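Local coordinates for HTH hxlR-type domain-containing protein (Enterococcus faecalis, PDB 1Z7U) that probably binds DNA as a winged-helix-turn-helix transcriptional regulator of the HxlR type, although its biological role has not been established, at residues T5-K8 against Q9-I12; I12-A15 against L16-I19; T35-N38 against G39-M42; L96-W99 against G100-A104. All coordinates share one frame; numbering follows the deposited sequence. Where two conformers were deposited one is given.

Overall arrangement
Along the chain the four local contacts come in order. Interactions 1 and 2 share Ile12 and follow one another on helix 8-17, with centres about 11 Å apart. Interaction 3 starts helix 38-44 on the opposite side of the chain's centre, about 34 Å from interaction 1 between centres, and touches no other protein chain of the assembly. Interaction 4 lies on helix 84-110; its nearest atoms come within about 5 Å of interaction 2 without touching. Interactions 1, 2 and 4 all meet the second subunit, so helices 8-17 and 84-110 both contribute to the dimer interface, whereas interaction 3 belongs to the part consistent with a DNA-binding helix-turn-helix.

Interaction 1 of 4, residues T5-K8 against Q9-I12; sequences TTDK and QTSI
Ile12 N donates to Lys8 O at 2.8 Å with an N-H...O angle of 166°, a nearly straight bond of the first helical turn. One residue earlier, Asp7 O is gripped twice by Ser11. Ser11 N reaches Asp7 O at 3.2 Å, and Ser11 OG donates to the same Asp7 O, also at 3.2 Å, but from above the carbonyl plane, 37° out of it. The hydroxyl gets there because chi1 of Ser11 is 65°, which sets OG between its own N and carbonyl carbon and turns it back toward the preceding turn. Asp7 occupies the N-cap: its OD2 accepts from Thr10 N at 3.1 Å, although OD2 lies implausibly near the Thr10 hydroxyl in the model and its exact place is doubtful. With that reservation, the bond to Thr10 N is the capping bond expected of an N-cap aspartate. The other carboxylate oxygen, Asp7 OD1, accepts from a water at 2.9 Å, and that water is in turn only weakly bonded by Gln9 N.

Packing is lighter. Lys8 CG meets Ile12 CD1 at 3.6 Å, the two side chains crossing obliquely, and the Thr6 methyl CG2 rests against Ser11 OG at 3.6 Å. Beyond the turn, Lys8 NZ forms a salt bridge with Asp29 of the second subunit, and Thr6 OG1 is hydrogen-bonded to Glu101 of that subunit. The start of helix 8-17 therefore lies against the partner's helices 24-33 and 84-110, with Ile12 packing on Leu96 of the latter.

Interaction 2 of 4, residues I12-A15 against L16-I19; sequences INLA and LSTI
Thr18 closes on Ala15 through two donors to a single carbonyl. Its OG1 gives the shorter bond, 2.7 Å to Ala15 O and in the carbonyl plane, while Thr18 N lies 3.2 Å from Ala15 O and well above that plane, 61° out of it. A chi1 of 71° places the Thr18 hydroxyl between its own N and carbonyl carbon, turned toward Ala15 O. Ser17 OG takes a comparable position and donates to Leu14 O at 2.8 Å. In both cases a hydroxyl returns to the carbonyl three residues back, a common feature of serine and threonine in helices, here around the C-terminal end of helix 8-17. The chain then turns on, Ile19 N bonding Leu16 O at 3.0 Å.

Behind these groups, the regular bonds Leu16 N to Ile12 O and Ser17 N to Asn13 O hold the turn. On another side of the helix, Ile12 CG2 and Leu16 CD1 meet at 3.9 Å, the two side chains running alongside each other in one direction. Within the chain, Thr18 and Ile19 rest on Leu89 of helix 84-110, and Ile19 also reaches Met60 of helix 50-63. Ala15 packs on Gly100 of the second subunit and Thr18 on Trp99 of that subunit.

Interaction 3 of 4, residues T35-N38 against G39-M42; sequences TKRN and GELM
Gly39 follows directly on Asn38, whose OD1 lies 3.5 Å from Gly39 N; the amide oxygen is otherwise engaged, accepting a hydrogen bond from Gln50. Next comes Glu40, which carries the polar contact. Its OE1 accepts from Arg37 N at 2.9 Å, on the anti side of the carboxylate and 17° out of its plane, with an N-H...O angle of 158°. The Glu40 CG leaves anti to the carbonyl carbon (chi1 -44°) and the chain runs extended beyond it, which carries the carboxylate back over the start of the helix. A water also donates to Glu40 OE1, at 2.8 Å, and to Thr35 O, so this one oxygen ties together two points of the preceding loop. In the conformer given, Arg37 NE stays 5.0 Å from Glu40 OE1, although Arg37 CG touches the same oxygen.

Leu41 N donates to Arg37 O at 3.2 Å, an i to i-4 helical bond, while Leu41 CD2 leans on Lys36 CB at 3.8 Å. Met42, a selenomethionine, closes the turn with its N on Asn38 O at 2.9 Å, and its side chain lies alongside that of Asn38.

Arg37 is the N-cap and Glu40 stands at the third helical position, so their bond is one half of a capping box. Leu41 and Met42 pack on Leu53 of helix 50-63, and Lys36 shares backbone bonds with Tyr80 of strand 77-82; helix 38-44 followed by helix 50-63 is consistent with the helix-turn-helix of a winged-helix domain.

Interaction 4 of 4, residues L96-W99 against G100-A104; sequences LCHW and GETFA
Leu96 O, Cys97 O, His98 O and Trp99 O each accept a backbone bond from the residue four further on, the first being Gly100 N to Leu96 O at 2.8 Å and the last Phe103 N to Trp99 O at 3.0 Å, so the segments form one unbroken alpha-helix.

The side-chain contact rests on Trp99 and Phe103. Their rings are nearly parallel, at 19°, but slid apart: the Trp99 six-membered ring and the Phe103 ring have centroids 5.0 Å from each other, and overlap is slight. What lies over the indole face is instead Phe103 CB, 4.0 Å from the centroid of the Trp99 six-membered ring and 28° off its normal, a CH-pi contact. The closest side-chain approach of this pair is Trp99 CZ3 to Phe103 CB, 3.5 Å. Reciprocally, Trp99 CH2 stands over a face of the Phe103 ring. With Trp99 CG anti to the backbone N (chi1 -159°), the rotation about CB-CG then carries the benzene half of the indole toward Phe103. Around the helix, Thr102 OG1 sits at the edge of the His98 ring, in its plane, 3.7 Å from His98 ND1. The same hydroxyl is 3.1 Å from His98 O, but the direction of its proton is not settled.

This part of helix 84-110 faces the second subunit. Trp99 NE1 donates to the Glu85 carbonyl of that subunit and its ring packs on Leu65 there, Phe103 rests on the partner's Leu14 in helix 8-17, and Leu96 meets Ala92 of the partner's own helix 84-110.

Interaction 1 of 4, residues T5-K8 against Q9-I12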
ATOM      1  N   THR A   5     -12.784  -7.430  12.268  1.00 33.73           N
ATOM      2  CA  THR A   5     -12.579  -8.873  12.121  1.00 31.66           C
ATOM      3  C   THR A   5     -11.531  -9.217  11.058  1.00 30.84           C
ATOM      4  O   THR A   5     -11.241 -10.381  10.838  1.00 30.71           O
ATOM      5  CB  THR A   5     -13.901  -9.564  11.748  1.00 31.43           C
ATOM      6  OG1 THR A   5     -14.422  -8.959  10.560  1.00 29.86           O
ATOM      7  CG2 THR A   5     -14.929  -9.423  12.872  1.00 29.88           C
ATOM      8  N   THR A   6     -10.992  -8.204  10.382  1.00 29.74           N
ATOM      9  CA  THR A   6     -10.024  -8.422   9.319  1.00 28.99           C
ATOM     10  C   THR A   6      -8.601  -8.205   9.825  1.00 28.76           C
ATOM     11  O   THR A   6      -8.281  -7.142  10.365  1.00 28.87           O
ATOM     12  CB  THR A   6     -10.308  -7.516   8.086  1.00 29.12           C
ATOM     13  OG1 THR A   6     -11.525  -7.939   7.443  1.00 29.02           O
ATOM     14  CG2 THR A   6      -9.162  -7.582   7.079  1.00 28.07           C
ATOM     15  N   ASP A   7      -7.750  -9.209   9.655  1.00 27.90           N
ATOM     16  CA  ASP A   7      -6.331  -9.035   9.946  1.00 27.77           C
ATOM     17  C   ASP A   7      -5.646  -8.156   8.883  1.00 26.76           C
ATOM     18  O   ASP A   7      -5.499  -8.552   7.726  1.00 26.78           O
ATOM     19  CB  ASP A   7      -5.615 -10.375  10.070  1.00 28.05           C
ATOM     20  CG  ASP A   7      -4.154 -10.204  10.438  1.00 30.29           C
ATOM     21  OD1 ASP A   7      -3.877  -9.589  11.489  1.00 35.54           O
ATOM     22  OD2 ASP A   7      -3.274 -10.653   9.681  1.00 32.41           O
ATOM     23  N   LYS A   8      -5.225  -6.970   9.294  1.00 25.81           N
ATOM     24  CA  LYS A   8      -4.668  -5.980   8.388  1.00 25.11           C
ATOM     25  C   LYS A   8      -3.365  -6.388   7.669  1.00 24.93           C
ATOM     26  O   LYS A   8      -3.227  -6.169   6.464  1.00 23.99           O
ATOM     27  CB  LYS A   8      -4.503  -4.652   9.116  1.00 25.37           C
ATOM     28  CG  LYS A   8      -4.164  -3.510   8.184  1.00 26.39           C
ATOM     29  CD  LYS A   8      -4.280  -2.169   8.854  1.00 28.00           C
ATOM     30  CE  LYS A   8      -5.656  -1.606   8.654  1.00 28.76           C
ATOM     31  NZ  LYS A   8      -5.715  -0.264   9.257  1.00 31.13           N
ATOM     32  N   GLN A   9      -2.428  -6.975   8.415  0.50 24.71           N
ATOM     33  CA  GLN A   9      -1.134  -7.378   7.866  0.50 24.75           C
ATOM     34  C   GLN A   9      -1.298  -8.457   6.788  0.50 24.71           C
ATOM     35  O   GLN A   9      -0.772  -8.322   5.678  0.50 24.87           O
ATOM     36  CB  GLN A   9      -0.197  -7.839   8.991  0.50 24.76           C
ATOM     37  CG  GLN A   9       1.178  -8.331   8.534  0.50 25.10           C
ATOM     38  CD  GLN A   9       2.136  -7.197   8.193  0.50 25.23           C
ATOM     39  OE1 GLN A   9       2.371  -6.903   7.021  0.50 25.09           O
ATOM     40  NE2 GLN A   9       2.697  -6.560   9.219  0.50 24.82           N
ATOM     41  N   THR A  10      -2.042  -9.512   7.119  1.00 24.58           N
ATOM     42  CA  THR A  10      -2.342 -10.596   6.174  1.00 24.05           C
ATOM     43  C   THR A  10      -2.974 -10.067   4.891  1.00 23.82           C
ATOM     44  O   THR A  10      -2.574 -10.466   3.798  1.00 23.43           O
ATOM     45  CB  THR A  10      -3.259 -11.673   6.824  1.00 24.07           C
ATOM     46  OG1 THR A  10      -2.658 -12.108   8.046  1.00 23.95           O
ATOM     47  CG2 THR A  10      -3.468 -12.886   5.913  1.00 22.10           C
ATOM     48  N   SER A  11      -3.943  -9.162   5.007  1.00 23.94           N
ATOM     49  CA  SER A  11      -4.584  -8.668   3.805  1.00 24.51           C
ATOM     50  C   SER A  11      -3.832  -7.570   3.042  1.00 24.39           C
ATOM     51  O   SER A  11      -3.943  -7.502   1.819  1.00 24.09           O
ATOM     52  CB  SER A  11      -6.082  -8.415   3.973  1.00 24.33           C
ATOM     53  OG  SER A  11      -6.355  -7.411   4.875  1.00 27.54           O
ATOM     54  N   ILE A  12      -3.035  -6.754   3.739  1.00 24.20           N
ATOM     55  CA  ILE A  12      -2.034  -5.940   3.048  1.00 24.06           C
ATOM     56  C   ILE A  12      -1.067  -6.820   2.222  1.00 24.80           C
ATOM     57  O   ILE A  12      -0.879  -6.589   1.018  1.00 24.74           O
ATOM     58  CB  ILE A  12      -1.277  -4.993   4.002  1.00 23.72           C
ATOM     59  CG1 ILE A  12      -2.187  -3.810   4.368  1.00 22.69           C
ATOM     60  CG2 ILE A  12       0.016  -4.508   3.363  1.00 23.21           C
ATOM     61  CD1 ILE A  12      -1.761  -3.029   5.607  1.00 20.18           C
TER
HETATM   62  O   HOH W   1      -2.419  -7.117  11.778  1.00 38.31           O

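Interaction 2 of 4, residues I12-A15 against L16-I19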
ATOM      1  N   ILE A  12      -3.035  -6.754   3.739  1.00 24.20           N
ATOM      2  CA  ILE A  12      -2.034  -5.940   3.048  1.00 24.06           C
ATOM      3  C   ILE A  12      -1.067  -6.820   2.222  1.00 24.80           C
ATOM      4  O   ILE A  12      -0.879  -6.589   1.018  1.00 24.74           O
ATOM      5  CB  ILE A  12      -1.277  -4.993   4.002  1.00 23.72           C
ATOM      6  CG1 ILE A  12      -2.187  -3.810   4.368  1.00 22.69           C
ATOM      7  CG2 ILE A  12       0.016  -4.508   3.363  1.00 23.21           C
ATOM      8  CD1 ILE A  12      -1.761  -3.029   5.607  1.00 20.18           C
ATOM      9  N   ASN A  13      -0.482  -7.833   2.857  1.00 24.94           N
ATOM     10  CA  ASN A  13       0.424  -8.760   2.185  1.00 25.47           C
ATOM     11  C   ASN A  13      -0.185  -9.444   0.963  1.00 25.33           C
ATOM     12  O   ASN A  13       0.448  -9.536  -0.071  1.00 25.75           O
ATOM     13  CB  ASN A  13       0.923  -9.820   3.174  1.00 26.05           C
ATOM     14  CG  ASN A  13       1.967  -9.280   4.135  1.00 28.26           C
ATOM     15  OD1 ASN A  13       2.468  -8.162   3.974  1.00 32.22           O
ATOM     16  ND2 ASN A  13       2.315 -10.080   5.134  1.00 30.87           N
ATOM     17  N   LEU A  14      -1.416  -9.918   1.096  1.00 25.39           N
ATOM     18  CA  LEU A  14      -2.120 -10.608   0.025  1.00 25.62           C
ATOM     19  C   LEU A  14      -2.361  -9.672  -1.155  1.00 24.95           C
ATOM     20  O   LEU A  14      -2.161 -10.045  -2.308  1.00 25.15           O
ATOM     21  CB  LEU A  14      -3.440 -11.170   0.556  1.00 25.49           C
ATOM     22  CG  LEU A  14      -4.065 -12.490   0.086  1.00 26.98           C
ATOM     23  CD1 LEU A  14      -3.057 -13.639  -0.115  1.00 25.67           C
ATOM     24  CD2 LEU A  14      -5.107 -12.889   1.123  1.00 26.36           C
ATOM     25  N   ALA A  15      -2.763  -8.447  -0.852  1.00 24.38           N
ATOM     26  CA  ALA A  15      -2.949  -7.413  -1.868  1.00 23.55           C
ATOM     27  C   ALA A  15      -1.649  -7.106  -2.628  1.00 23.41           C
ATOM     28  O   ALA A  15      -1.646  -7.072  -3.859  1.00 23.13           O
ATOM     29  CB  ALA A  15      -3.541  -6.147  -1.236  1.00 23.04           C
ATOM     30  N   LEU A  16      -0.544  -6.915  -1.900  1.00 22.95           N
ATOM     31  CA  LEU A  16       0.751  -6.611  -2.529  1.00 22.74           C
ATOM     32  C   LEU A  16       1.280  -7.747  -3.405  1.00 22.46           C
ATOM     33  O   LEU A  16       1.910  -7.507  -4.429  1.00 22.16           O
ATOM     34  CB  LEU A  16       1.805  -6.209  -1.488  1.00 21.96           C
ATOM     35  CG  LEU A  16       1.696  -4.866  -0.757  1.00 22.02           C
ATOM     36  CD1 LEU A  16       2.626  -4.850   0.449  1.00 18.25           C
ATOM     37  CD2 LEU A  16       1.980  -3.657  -1.690  1.00 22.10           C
ATOM     38  N   SER A  17       1.025  -8.980  -2.981  1.00 23.07           N
ATOM     39  CA  SER A  17       1.448 -10.176  -3.711  1.00 23.21           C
ATOM     40  C   SER A  17       0.822 -10.275  -5.103  1.00 23.00           C
ATOM     41  O   SER A  17       1.367 -10.937  -5.984  1.00 23.62           O
ATOM     42  CB  SER A  17       1.155 -11.444  -2.891  1.00 22.71           C
ATOM     43  OG  SER A  17      -0.204 -11.853  -3.024  1.00 25.22           O
ATOM     44  N   THR A  18      -0.323  -9.629  -5.308  1.00 23.03           N
ATOM     45  CA  THR A  18      -0.939  -9.584  -6.649  1.00 22.61           C
ATOM     46  C   THR A  18      -0.280  -8.557  -7.603  1.00 22.88           C
ATOM     47  O   THR A  18      -0.544  -8.571  -8.817  1.00 23.03           O
ATOM     48  CB  THR A  18      -2.463  -9.311  -6.587  1.00 22.23           C
ATOM     49  OG1 THR A  18      -2.708  -7.947  -6.198  1.00 22.02           O
ATOM     50  CG2 THR A  18      -3.134 -10.251  -5.620  1.00 21.90           C
ATOM     51  N   ILE A  19       0.577  -7.682  -7.068  1.00 22.31           N
ATOM     52  CA  ILE A  19       1.082  -6.556  -7.841  1.00 22.03           C
ATOM     53  C   ILE A  19       2.595  -6.283  -7.707  1.00 22.36           C
ATOM     54  O   ILE A  19       3.125  -5.358  -8.332  1.00 22.14           O
ATOM     55  CB  ILE A  19       0.244  -5.267  -7.517  1.00 22.79           C
ATOM     56  CG1 ILE A  19       0.300  -4.253  -8.676  1.00 23.17           C
ATOM     57  CG2 ILE A  19       0.646  -4.657  -6.137  1.00 21.44           C
ATOM     58  CD1 ILE A  19      -0.145  -4.832 -10.019  1.00 22.40           C
TER

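Interaction 3 of 4, residues T35-N38 against G39-M42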
ATOM      1  N   THR A  35      -7.193   1.007 -22.749  1.00 36.60           N
ATOM      2  CA  THR A  35      -7.132  -0.324 -23.356  1.00 37.21           C
ATOM      3  C   THR A  35      -5.868  -0.529 -24.202  1.00 37.07           C
ATOM      4  O   THR A  35      -5.425   0.382 -24.899  1.00 37.51           O
ATOM      5  CB  THR A  35      -8.402  -0.600 -24.183  1.00 37.81           C
ATOM      6  OG1 THR A  35      -8.445  -1.987 -24.529  1.00 39.11           O
ATOM      7  CG2 THR A  35      -8.467   0.276 -25.471  1.00 38.35           C
ATOM      8  N   LYS A  36      -5.268  -1.710 -24.113  1.00 36.66           N
ATOM      9  CA  LYS A  36      -4.001  -1.963 -24.790  1.00 36.34           C
ATOM     10  C   LYS A  36      -3.969  -3.327 -25.459  1.00 36.40           C
ATOM     11  O   LYS A  36      -4.526  -4.295 -24.943  1.00 36.16           O
ATOM     12  CB  LYS A  36      -2.812  -1.885 -23.820  1.00 36.08           C
ATOM     13  CG  LYS A  36      -2.491  -0.517 -23.247  1.00 36.30           C
ATOM     14  CD  LYS A  36      -1.758   0.380 -24.237  1.00 34.70           C
ATOM     15  CE  LYS A  36      -1.612   1.800 -23.682  1.00 35.19           C
ATOM     16  NZ  LYS A  36      -2.887   2.337 -23.119  1.00 33.79           N
ATOM     17  N   ARG A  37      -3.304  -3.387 -26.612  0.60 36.56           N
ATOM     18  CA  ARG A  37      -3.042  -4.644 -27.294  0.60 36.65           C
ATOM     19  C   ARG A  37      -1.641  -5.108 -26.919  0.60 36.16           C
ATOM     20  O   ARG A  37      -0.808  -4.316 -26.469  0.60 35.74           O
ATOM     21  CB  ARG A  37      -3.184  -4.511 -28.823  0.60 37.05           C
ATOM     22  CG  ARG A  37      -4.354  -3.627 -29.291  0.60 39.02           C
ATOM     23  CD  ARG A  37      -4.990  -4.084 -30.614  0.60 41.83           C
ATOM     24  NE  ARG A  37      -4.102  -3.971 -31.776  0.60 44.17           N
ATOM     25  CZ  ARG A  37      -3.853  -4.959 -32.641  0.60 45.37           C
ATOM     26  NH1 ARG A  37      -3.031  -4.756 -33.667  0.60 45.22           N
ATOM     27  NH2 ARG A  37      -4.433  -6.146 -32.493  0.60 45.50           N
ATOM     28  N   ASN A  38      -1.395  -6.399 -27.107  1.00 35.87           N
ATOM     29  CA  ASN A  38      -0.116  -7.016 -26.782  1.00 35.81           C
ATOM     30  C   ASN A  38       1.099  -6.264 -27.348  1.00 35.89           C
ATOM     31  O   ASN A  38       2.063  -5.976 -26.627  1.00 35.61           O
ATOM     32  CB  ASN A  38      -0.161  -8.474 -27.247  1.00 35.72           C
ATOM     33  CG  ASN A  38       1.109  -9.210 -26.975  1.00 35.87           C
ATOM     34  OD1 ASN A  38       2.057  -9.160 -27.773  1.00 34.29           O
ATOM     35  ND2 ASN A  38       1.142  -9.922 -25.851  1.00 34.41           N
ATOM     36  N   GLY A  39       1.024  -5.914 -28.630  1.00 36.22           N
ATOM     37  CA  GLY A  39       2.105  -5.206 -29.314  1.00 36.17           C
ATOM     38  C   GLY A  39       2.414  -3.839 -28.741  1.00 36.24           C
ATOM     39  O   GLY A  39       3.585  -3.462 -28.640  1.00 36.58           O
ATOM     40  N   GLU A  40       1.373  -3.092 -28.376  1.00 36.20           N
ATOM     41  CA  GLU A  40       1.545  -1.809 -27.672  1.00 36.68           C
ATOM     42  C   GLU A  40       2.334  -1.953 -26.366  1.00 36.34           C
ATOM     43  O   GLU A  40       3.224  -1.149 -26.080  1.00 36.38           O
ATOM     44  CB  GLU A  40       0.190  -1.162 -27.385  1.00 36.65           C
ATOM     45  CG  GLU A  40      -0.763  -1.211 -28.563  1.00 38.93           C
ATOM     46  CD  GLU A  40      -1.960  -0.321 -28.376  1.00 40.95           C
ATOM     47  OE1 GLU A  40      -3.038  -0.827 -27.992  1.00 41.17           O
ATOM     48  OE2 GLU A  40      -1.814   0.893 -28.614  1.00 44.49           O
ATOM     49  N   LEU A  41       1.996  -2.978 -25.583  1.00 36.38           N
ATOM     50  CA  LEU A  41       2.691  -3.288 -24.333  1.00 36.10           C
ATOM     51  C   LEU A  41       4.125  -3.741 -24.579  1.00 37.04           C
ATOM     52  O   LEU A  41       5.030  -3.369 -23.830  1.00 36.78           O
ATOM     53  CB  LEU A  41       1.932  -4.354 -23.547  1.00 35.34           C
ATOM     54  CG  LEU A  41       0.494  -4.018 -23.152  1.00 33.45           C
ATOM     55  CD1 LEU A  41      -0.231  -5.246 -22.626  1.00 30.97           C
ATOM     56  CD2 LEU A  41       0.471  -2.874 -22.135  1.00 31.85           C
HETATM   57  N   MSE A  42       4.320  -4.550 -25.624  1.00 38.24           N
HETATM   58  CA  MSE A  42       5.653  -4.959 -26.063  1.00 39.91           C
HETATM   59  C   MSE A  42       6.526  -3.749 -26.371  1.00 40.39           C
HETATM   60  O   MSE A  42       7.691  -3.705 -25.980  1.00 40.05           O
HETATM   61  CB  MSE A  42       5.573  -5.864 -27.302  1.00 40.62           C
HETATM   62  CG  MSE A  42       5.180  -7.314 -27.009  1.00 42.53           C
HETATM   63 SE   MSE A  42       6.447  -8.250 -25.833  1.00 48.22          SE
HETATM   64  CE  MSE A  42       8.078  -8.228 -26.952  1.00 46.69           C
TER
HETATM   65  O   HOH W   2      -5.792  -0.472 -28.008  1.00 37.21           O

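Interaction 4 of 4, residues L96-W99 against G100-A104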
ATOM      1  N   LEU A  96      -0.357   5.604  -1.761  1.00 20.99           N
ATOM      2  CA  LEU A  96       0.937   5.254  -1.164  1.00 21.67           C
ATOM      3  C   LEU A  96       2.091   5.941  -1.874  1.00 21.60           C
ATOM      4  O   LEU A  96       3.041   6.431  -1.250  1.00 21.50           O
ATOM      5  CB  LEU A  96       1.192   3.746  -1.279  1.00 21.45           C
ATOM      6  CG  LEU A  96       0.503   2.785  -0.334  1.00 23.72           C
ATOM      7  CD1 LEU A  96       1.075   1.405  -0.574  1.00 22.80           C
ATOM      8  CD2 LEU A  96       0.732   3.209   1.124  1.00 24.49           C
ATOM      9  N   CYS A  97       2.020   5.939  -3.199  1.00 21.43           N
ATOM     10  CA  CYS A  97       3.014   6.621  -3.982  1.00 20.91           C
ATOM     11  C   CYS A  97       3.077   8.088  -3.560  1.00 20.62           C
ATOM     12  O   CYS A  97       4.148   8.621  -3.354  1.00 20.03           O
ATOM     13  CB  CYS A  97       2.696   6.495  -5.469  1.00 20.57           C
ATOM     14  SG  CYS A  97       3.821   7.421  -6.469  1.00 22.61           S
ATOM     15  N   HIS A  98       1.910   8.718  -3.433  1.00 21.14           N
ATOM     16  CA  HIS A  98       1.798  10.125  -3.082  1.00 22.16           C
ATOM     17  C   HIS A  98       2.369  10.350  -1.675  1.00 21.92           C
ATOM     18  O   HIS A  98       3.148  11.269  -1.451  1.00 22.36           O
ATOM     19  CB  HIS A  98       0.324  10.550  -3.172  1.00 23.03           C
ATOM     20  CG  HIS A  98       0.104  12.033  -3.216  1.00 26.65           C
ATOM     21  ND1 HIS A  98       0.873  12.929  -2.507  1.00 32.08           N
ATOM     22  CD2 HIS A  98      -0.845  12.771  -3.838  1.00 30.52           C
ATOM     23  CE1 HIS A  98       0.431  14.156  -2.714  1.00 31.63           C
ATOM     24  NE2 HIS A  98      -0.615  14.088  -3.516  1.00 30.98           N
ATOM     25  N   TRP A  99       2.016   9.480  -0.736  1.00 21.40           N
ATOM     26  CA  TRP A  99       2.640   9.506   0.574  1.00 20.97           C
ATOM     27  C   TRP A  99       4.184   9.445   0.527  1.00 21.59           C
ATOM     28  O   TRP A  99       4.865  10.289   1.140  1.00 21.07           O
ATOM     29  CB  TRP A  99       2.086   8.394   1.481  1.00 19.75           C
ATOM     30  CG  TRP A  99       2.330   8.739   2.879  1.00 18.87           C
ATOM     31  CD1 TRP A  99       1.509   9.452   3.693  1.00 18.16           C
ATOM     32  CD2 TRP A  99       3.525   8.475   3.633  1.00 18.22           C
ATOM     33  NE1 TRP A  99       2.100   9.622   4.924  1.00 19.49           N
ATOM     34  CE2 TRP A  99       3.340   9.033   4.909  1.00 19.00           C
ATOM     35  CE3 TRP A  99       4.725   7.817   3.354  1.00 17.15           C
ATOM     36  CZ2 TRP A  99       4.309   8.956   5.897  1.00 18.19           C
ATOM     37  CZ3 TRP A  99       5.686   7.725   4.349  1.00 17.80           C
ATOM     38  CH2 TRP A  99       5.473   8.297   5.597  1.00 18.75           C
ATOM     39  N   GLY A 100       4.734   8.447  -0.166  1.00 21.77           N
ATOM     40  CA  GLY A 100       6.190   8.282  -0.223  1.00 22.95           C
ATOM     41  C   GLY A 100       6.927   9.424  -0.906  1.00 24.28           C
ATOM     42  O   GLY A 100       8.071   9.710  -0.597  1.00 25.30           O
ATOM     43  N   GLU A 101       6.268  10.071  -1.854  1.00 25.46           N
ATOM     44  CA  GLU A 101       6.799  11.233  -2.553  1.00 26.72           C
ATOM     45  C   GLU A 101       6.918  12.414  -1.582  1.00 25.82           C
ATOM     46  O   GLU A 101       7.955  13.052  -1.495  1.00 25.57           O
ATOM     47  CB  GLU A 101       5.844  11.562  -3.712  1.00 26.67           C
ATOM     48  CG  GLU A 101       6.244  12.703  -4.614  1.00 29.51           C
ATOM     49  CD  GLU A 101       5.132  13.067  -5.595  1.00 30.10           C
ATOM     50  OE1 GLU A 101       5.217  12.654  -6.777  1.00 30.64           O
ATOM     51  OE2 GLU A 101       4.156  13.745  -5.173  1.00 35.76           O
ATOM     52  N   THR A 102       5.844  12.691  -0.851  1.00 25.69           N
ATOM     53  CA  THR A 102       5.837  13.763   0.136  1.00 25.72           C
ATOM     54  C   THR A 102       6.911  13.536   1.208  1.00 25.34           C
ATOM     55  O   THR A 102       7.711  14.417   1.496  1.00 25.09           O
ATOM     56  CB  THR A 102       4.449  13.884   0.765  1.00 25.83           C
ATOM     57  OG1 THR A 102       3.515  14.136  -0.282  1.00 26.61           O
ATOM     58  CG2 THR A 102       4.393  15.050   1.778  1.00 25.88           C
ATOM     59  N   PHE A 103       6.932  12.325   1.758  1.00 25.01           N
ATOM     60  CA  PHE A 103       7.898  11.931   2.771  1.00 24.81           C
ATOM     61  C   PHE A 103       9.347  12.042   2.298  1.00 25.07           C
ATOM     62  O   PHE A 103      10.180  12.614   3.003  1.00 24.87           O
ATOM     63  CB  PHE A 103       7.573  10.521   3.251  1.00 24.85           C
ATOM     64  CG  PHE A 103       8.491  10.002   4.298  1.00 24.55           C
ATOM     65  CD1 PHE A 103       8.445  10.496   5.594  1.00 24.77           C
ATOM     66  CD2 PHE A 103       9.395   8.999   3.993  1.00 23.08           C
ATOM     67  CE1 PHE A 103       9.308   9.997   6.571  1.00 24.00           C
ATOM     68  CE2 PHE A 103      10.238   8.499   4.951  1.00 24.23           C
ATOM     69  CZ  PHE A 103      10.197   8.993   6.248  1.00 24.03           C
ATOM     70  N   ALA A 104       9.649  11.516   1.107  1.00 24.99           N
ATOM     71  CA  ALA A 104      11.014  11.594   0.572  1.00 25.51           C
ATOM     72  C   ALA A 104      11.487  13.028   0.361  1.00 26.09           C
ATOM     73  O   ALA A 104      12.661  13.333   0.549  1.00 26.01           O
ATOM     74  CB  ALA A 104      11.154  10.793  -0.719  1.00 24.68           C
TER